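Local structure of BH0493 protein (Bacillus halodurans C-125, 2QEE) at residues 76-81 with 116-121; 201-206 with 242-247. The protein is a zinc-binding putative amidohydrolase, probably a metal-dependent enzyme that acts on its substrate at a barrel-borne metal centre. All coordinates share one frame; numbering follows the deposited sequence.

Interaction 1: residues 76-81 with 116-121; sequences QADLIW and VYREYF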
loop_
_atom_site.group_PDB
_atom_site.type_symbol
_atom_site.label_atom_id
_atom_site.label_comp_id
_atom_site.label_asym_id
_atom_site.label_seq_id
_atom_site.Cartn_x
_atom_site.Cartn_y
_atom_site.Cartn_z
ATOM N N GLN C 76 23.890 27.888 -4.661
ATOM C CA GLN C 76 23.121 26.658 -4.301
ATOM C C GLN C 76 22.296 26.247 -5.521
ATOM O O GLN C 76 22.325 25.084 -5.927
ATOM C CB GLN C 76 22.215 26.948 -3.121
ATOM C CG GLN C 76 22.962 27.078 -1.773
ATOM C CD GLN C 76 22.050 27.558 -0.669
ATOM O OE1 GLN C 76 20.935 27.999 -0.919
ATOM N NE2 GLN C 76 22.537 27.531 0.563
ATOM N N ALA C 77 21.596 27.213 -6.115
ATOM C CA ALA C 77 20.756 26.925 -7.281
ATOM C C ALA C 77 21.566 26.401 -8.464
ATOM O O ALA C 77 21.163 25.466 -9.145
ATOM C CB ALA C 77 19.934 28.156 -7.651
ATOM N N ASP C 78 22.732 27.003 -8.733
ATOM C CA ASP C 78 23.630 26.516 -9.733
ATOM C C ASP C 78 24.057 25.046 -9.474
ATOM O O ASP C 78 24.126 24.245 -10.405
ATOM C CB ASP C 78 24.925 27.374 -9.734
ATOM C CG ASP C 78 24.755 28.737 -10.362
ATOM O OD1 ASP C 78 23.780 28.986 -11.099
ATOM O OD2 ASP C 78 25.671 29.560 -10.154
ATOM N N LEU C 79 24.435 24.731 -8.237
ATOM C CA LEU C 79 24.863 23.384 -7.883
ATOM C C LEU C 79 23.686 22.380 -8.134
ATOM O O LEU C 79 23.887 21.293 -8.717
ATOM C CB LEU C 79 25.248 23.322 -6.398
ATOM C CG LEU C 79 25.739 21.927 -5.947
ATOM C CD1 LEU C 79 27.032 21.488 -6.622
ATOM C CD2 LEU C 79 25.834 21.819 -4.426
ATOM N N ILE C 80 22.513 22.744 -7.630
ATOM C CA ILE C 80 21.280 21.884 -7.772
ATOM C C ILE C 80 20.988 21.641 -9.262
ATOM O O ILE C 80 20.766 20.495 -9.673
ATOM C CB ILE C 80 20.092 22.414 -6.956
ATOM C CG1 ILE C 80 20.437 22.232 -5.449
ATOM C CG2 ILE C 80 18.731 21.698 -7.357
ATOM C CD1 ILE C 80 19.491 22.959 -4.477
ATOM N N TRP C 81 21.096 22.703 -10.070
ATOM C CA TRP C 81 20.873 22.589 -11.505
ATOM C C TRP C 81 21.850 21.599 -12.139
ATOM O O TRP C 81 21.464 20.656 -12.837
ATOM C CB TRP C 81 20.987 23.969 -12.186
ATOM C CG TRP C 81 20.603 23.957 -13.612
ATOM C CD1 TRP C 81 21.438 24.047 -14.688
ATOM C CD2 TRP C 81 19.267 23.927 -14.146
ATOM N NE1 TRP C 81 20.723 24.068 -15.855
ATOM C CE2 TRP C 81 19.383 24.014 -15.556
ATOM C CE3 TRP C 81 17.998 23.877 -13.570
ATOM C CZ2 TRP C 81 18.263 24.004 -16.400
ATOM C CZ3 TRP C 81 16.877 23.868 -14.402
ATOM C CH2 TRP C 81 17.020 23.904 -15.804
ATOM N N VAL C 116 19.305 32.954 -18.665
ATOM C CA VAL C 116 18.113 33.541 -19.315
ATOM C C VAL C 116 16.848 33.435 -18.450
ATOM O O VAL C 116 16.068 34.385 -18.368
ATOM C CB VAL C 116 17.948 33.024 -20.749
ATOM C CG1 VAL C 116 16.567 33.344 -21.332
ATOM C CG2 VAL C 116 19.081 33.622 -21.643
ATOM N N TYR C 117 16.695 32.315 -17.711
ATOM C CA TYR C 117 15.533 32.180 -16.834
ATOM C C TYR C 117 15.532 33.240 -15.731
ATOM O O TYR C 117 14.502 33.863 -15.429
ATOM C CB TYR C 117 15.406 30.731 -16.243
ATOM C CG TYR C 117 15.518 29.566 -17.235
ATOM C CD1 TYR C 117 15.105 29.691 -18.579
ATOM C CD2 TYR C 117 16.021 28.302 -16.802
ATOM C CE1 TYR C 117 15.220 28.605 -19.473
ATOM C CE2 TYR C 117 16.143 27.243 -17.661
ATOM C CZ TYR C 117 15.728 27.392 -19.003
ATOM O OH TYR C 117 15.872 26.366 -19.898
ATOM N N ARG C 118 16.700 33.478 -15.158
ATOM C CA ARG C 118 16.825 34.422 -14.081
ATOM C C ARG C 118 16.451 35.815 -14.562
ATOM O O ARG C 118 15.809 36.563 -13.819
ATOM C CB ARG C 118 18.243 34.403 -13.518
ATOM C CG ARG C 118 18.542 33.181 -12.649
ATOM C CD ARG C 118 20.040 32.984 -12.390
ATOM N NE ARG C 118 20.212 31.933 -11.366
ATOM C CZ ARG C 118 21.247 31.096 -11.291
ATOM N NH1 ARG C 118 22.269 31.189 -12.141
ATOM N NH2 ARG C 118 21.267 30.179 -10.322
ATOM N N GLU C 119 16.808 36.130 -15.804
ATOM C CA GLU C 119 16.476 37.470 -16.373
ATOM C C GLU C 119 14.979 37.780 -16.354
ATOM O O GLU C 119 14.579 38.918 -16.150
ATOM C CB GLU C 119 17.028 37.642 -17.791
ATOM C CG GLU C 119 18.564 37.619 -17.915
ATOM C CD GLU C 119 19.069 37.551 -19.375
ATOM O OE1 GLU C 119 20.298 37.397 -19.560
ATOM O OE2 GLU C 119 18.258 37.647 -20.325
ATOM N N TYR C 120 14.148 36.752 -16.547
ATOM C CA TYR C 120 12.718 36.906 -16.541
ATOM C C TYR C 120 12.243 37.505 -15.234
ATOM O O TYR C 120 11.392 38.401 -15.205
ATOM C CB TYR C 120 12.044 35.533 -16.805
ATOM C CG TYR C 120 10.527 35.533 -16.633
ATOM C CD1 TYR C 120 9.668 35.723 -17.715
ATOM C CD2 TYR C 120 9.957 35.341 -15.378
ATOM C CE1 TYR C 120 8.250 35.734 -17.521
ATOM C CE2 TYR C 120 8.587 35.353 -15.181
ATOM C CZ TYR C 120 7.745 35.525 -16.265
ATOM O OH TYR C 120 6.398 35.536 -15.993
ATOM N N PHE C 121 12.773 37.000 -14.132
ATOM C CA PHE C 121 12.247 37.361 -12.804
ATOM C C PHE C 121 12.804 38.706 -12.309
ATOM O O PHE C 121 12.139 39.397 -11.530
ATOM C CB PHE C 121 12.576 36.264 -11.768
ATOM C CG PHE C 121 12.063 34.891 -12.153
ATOM C CD1 PHE C 121 10.804 34.453 -11.728
ATOM C CD2 PHE C 121 12.840 34.043 -12.934
ATOM C CE1 PHE C 121 10.329 33.182 -12.091
ATOM C CE2 PHE C 121 12.372 32.766 -13.306
ATOM C CZ PHE C 121 11.140 32.326 -12.882
#
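In the helical insertion that separates strands 24-26 and 139-143, Arg118 of helix 114-122 reaches out to Asp78 of helix 73-86 and bridges two helices whose axes, at these segments, come no nearer than 13.7 Å. It illustrates how one long side chain can span a gap that backbones do not close. The chain of Arg118 is extended from CG to NE and meets the aspartate end-on, at about a right angle. In this salt bridge both terminal nitrogens donate to a single oxygen: NH1 lies 2.9 Å from OD1 of Asp78, on its syn lone pair, while NH2, at 2.9 Å from the same OD1, comes from above the carboxylate plane. Neither bond is straight, near 145° at the hydrogen. At the guanidinium edge, CB of Ala77 packs 3.6 Å from NH2 of Arg118. One turn on, CH2 of Trp81 meets the edge of the Tyr117 ring, 3.9 Å from its CE2. NH1 of Arg118 also hydrogen-bonds OE1 of Gln115, and NE forms a salt bridge with OD1 of Asp45. Trp391 of a second subunit packs on Trp81. Asp78 and Asp45 probably offset the charges of buried Arg118 and nearby Arg74, and the guanidinium's rotation is fixed from several sides.

Interaction 2: residues 201-206 with 242-247; sequences GSIQEV and IRDCLL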
loop_
_atom_site.group_PDB
_atom_site.type_symbol
_atom_site.label_atom_id
_atom_site.label_comp_id
_atom_site.label_asym_id
_atom_site.label_seq_id
_atom_site.Cartn_x
_atom_site.Cartn_y
_atom_site.Cartn_z
ATOM N N GLY C 201 -6.454 30.163 35.404
ATOM C CA GLY C 201 -5.831 31.372 34.928
ATOM C C GLY C 201 -5.017 31.090 33.691
ATOM O O GLY C 201 -5.000 31.890 32.745
ATOM N N SER C 202 -4.292 29.969 33.707
ATOM C CA SER C 202 -3.491 29.610 32.552
ATOM C C SER C 202 -4.401 29.268 31.359
ATOM O O SER C 202 -4.134 29.730 30.232
ATOM C CB SER C 202 -2.527 28.473 32.873
ATOM O OG SER C 202 -1.346 28.968 33.512
ATOM N N ILE C 203 -5.445 28.483 31.626
ATOM C CA ILE C 203 -6.498 28.152 30.635
ATOM C C ILE C 203 -7.097 29.403 29.992
ATOM O O ILE C 203 -7.164 29.537 28.757
ATOM C CB ILE C 203 -7.604 27.268 31.241
ATOM C CG1 ILE C 203 -7.021 25.897 31.637
ATOM C CG2 ILE C 203 -8.827 27.142 30.260
ATOM C CD1 ILE C 203 -7.898 25.035 32.480
ATOM N N GLN C 204 -7.489 30.361 30.827
ATOM C CA GLN C 204 -8.070 31.597 30.309
ATOM C C GLN C 204 -7.142 32.447 29.469
ATOM O O GLN C 204 -7.570 33.022 28.460
ATOM C CB GLN C 204 -8.633 32.436 31.476
ATOM C CG GLN C 204 -9.842 31.790 32.059
ATOM C CD GLN C 204 -10.769 31.305 30.977
ATOM O OE1 GLN C 204 -11.011 32.019 29.989
ATOM N NE2 GLN C 204 -11.276 30.072 31.123
ATOM N N GLU C 205 -5.883 32.561 29.872
ATOM C CA GLU C 205 -4.958 33.396 29.164
ATOM C C GLU C 205 -4.563 32.759 27.852
ATOM O O GLU C 205 -4.320 33.467 26.869
ATOM C CB GLU C 205 -3.744 33.742 30.004
ATOM C CG GLU C 205 -4.086 34.806 31.068
ATOM C CD GLU C 205 -4.506 36.132 30.433
ATOM O OE1 GLU C 205 -3.609 36.962 30.240
ATOM O OE2 GLU C 205 -5.701 36.301 30.065
ATOM N N VAL C 206 -4.514 31.430 27.814
ATOM C CA VAL C 206 -4.220 30.803 26.512
ATOM C C VAL C 206 -5.423 30.967 25.539
ATOM O O VAL C 206 -5.223 31.286 24.354
ATOM C CB VAL C 206 -3.735 29.327 26.663
ATOM C CG1 VAL C 206 -3.682 28.609 25.279
ATOM C CG2 VAL C 206 -2.340 29.306 27.281
ATOM N N ILE C 242 -5.203 21.498 23.866
ATOM C CA ILE C 242 -6.264 21.133 22.918
ATOM C C ILE C 242 -7.610 20.971 23.614
ATOM O O ILE C 242 -8.628 21.581 23.193
ATOM C CB ILE C 242 -5.908 19.843 22.107
ATOM C CG1 ILE C 242 -4.651 20.106 21.288
ATOM C CG2 ILE C 242 -7.142 19.350 21.268
ATOM C CD1 ILE C 242 -4.135 18.846 20.482
ATOM N N ARG C 243 -7.608 20.218 24.714
ATOM C CA ARG C 243 -8.830 19.939 25.504
ATOM C C ARG C 243 -9.420 21.212 26.113
ATOM O O ARG C 243 -10.606 21.525 25.925
ATOM C CB ARG C 243 -8.553 18.942 26.638
ATOM C CG ARG C 243 -9.785 18.492 27.420
ATOM C CD ARG C 243 -9.420 17.816 28.759
ATOM N NE ARG C 243 -8.529 18.641 29.582
ATOM C CZ ARG C 243 -7.606 18.170 30.439
ATOM N NH1 ARG C 243 -7.438 16.879 30.609
ATOM N NH2 ARG C 243 -6.837 19.014 31.119
ATOM N N ASP C 244 -8.580 21.955 26.820
ATOM C CA ASP C 244 -9.076 23.060 27.648
ATOM C C ASP C 244 -9.226 24.379 26.915
ATOM O O ASP C 244 -9.995 25.234 27.367
ATOM C CB ASP C 244 -8.165 23.292 28.866
ATOM C CG ASP C 244 -8.183 22.158 29.856
ATOM O OD1 ASP C 244 -9.130 21.339 29.857
ATOM O OD2 ASP C 244 -7.200 22.098 30.650
ATOM N N CYS C 245 -8.497 24.579 25.812
ATOM C CA CYS C 245 -8.428 25.878 25.172
ATOM C C CYS C 245 -8.875 25.824 23.719
ATOM O O CYS C 245 -9.769 26.555 23.289
ATOM C CB CYS C 245 -7.015 26.478 25.258
ATOM S SG CYS C 245 -6.313 26.506 26.970
ATOM N N LEU C 246 -8.216 24.982 22.939
ATOM C CA LEU C 246 -8.349 25.093 21.484
ATOM C C LEU C 246 -9.740 24.631 21.065
ATOM O O LEU C 246 -10.376 25.319 20.288
ATOM C CB LEU C 246 -7.251 24.256 20.782
ATOM C CG LEU C 246 -7.228 24.464 19.275
ATOM C CD1 LEU C 246 -5.808 24.367 18.796
ATOM C CD2 LEU C 246 -8.172 23.438 18.573
ATOM N N LEU C 247 -10.173 23.458 21.532
ATOM C CA LEU C 247 -11.446 22.880 21.069
ATOM C C LEU C 247 -12.610 23.791 21.473
ATOM O O LEU C 247 -13.444 24.129 20.617
ATOM C CB LEU C 247 -11.632 21.451 21.585
ATOM C CG LEU C 247 -10.687 20.427 20.914
ATOM C CD1 LEU C 247 -10.892 19.051 21.505
ATOM C CD2 LEU C 247 -10.879 20.411 19.382
#
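Helices 200-217 and 237-253 run side by side in nearly the same direction, their axes 9.0 Å apart and inclined by 29° at the segments where Ile203 faces Cys245, whose CA atoms are 6.2 Å apart. A wider pi-type turn interrupts the second helix at this point, N of Leu247 bonding back to O of Ile242 at 2.9 Å, and the contact falls on that turn, to which Asp244 and Cys245 belong. Ile203 sends CG1 anti to its carbonyl carbon (chi1 -65°), and this branch carries CD1 over to the carboxylate of Asp244, 3.5 Å from OD2. Its other branch, CG2, rests 3.7 Å from the backbone O of Asp244, so the two branches lie along that residue, one at its carboxylate and the other at its backbone O. The thiol of Cys245 points between Ile203 and Val206: SG is 3.6 Å from O of Ile203, and CG1 of Val206 lies 3.8 Å from that SG. Asp244 itself is held by its neighbour Arg243 in a side-on salt bridge, NE serving OD1 and NH2 serving OD2, the latter bond almost straight at 178°, though both nitrogens approach from off the carboxylate plane. Trp198, in the loop before helix 200-217, donates NE1 to OD2 as well. Were Asp244 an alanine, Arg243 and Trp198 would probably lose the carboxylate they share, and CD1 of Ile203 the group it packs against. No hydrogen bond joins the two segments; the helices meet through van der Waals packing of Ile203 and Val206 on Asp244 and Cys245, while the carboxylate that lies within the contact is matched by Arg243 of the same helix and tied by Trp198 to the approach of the other.

Followed from the N terminus, the chain leaves strand 24-26 and enters a long helical excursion, in which interaction 1 closes a loop of 34 residues before strand 139-143 is reached. Interaction 2 comes later and closes a separate loop of 35 residues, which takes in strand 222-226. The two loops are in series and neither overlaps nor crosses the other. The first, wholly helix and loop, ties helix 73-86 to helix 114-122 within that excursion; the second joins neighbouring outer helices that flank strand 222-226, as in the layers of a beta/alpha barrel. Their centres lie about 47 Å apart, on opposite sides of the chain's centre, and both stand away from the zinc site.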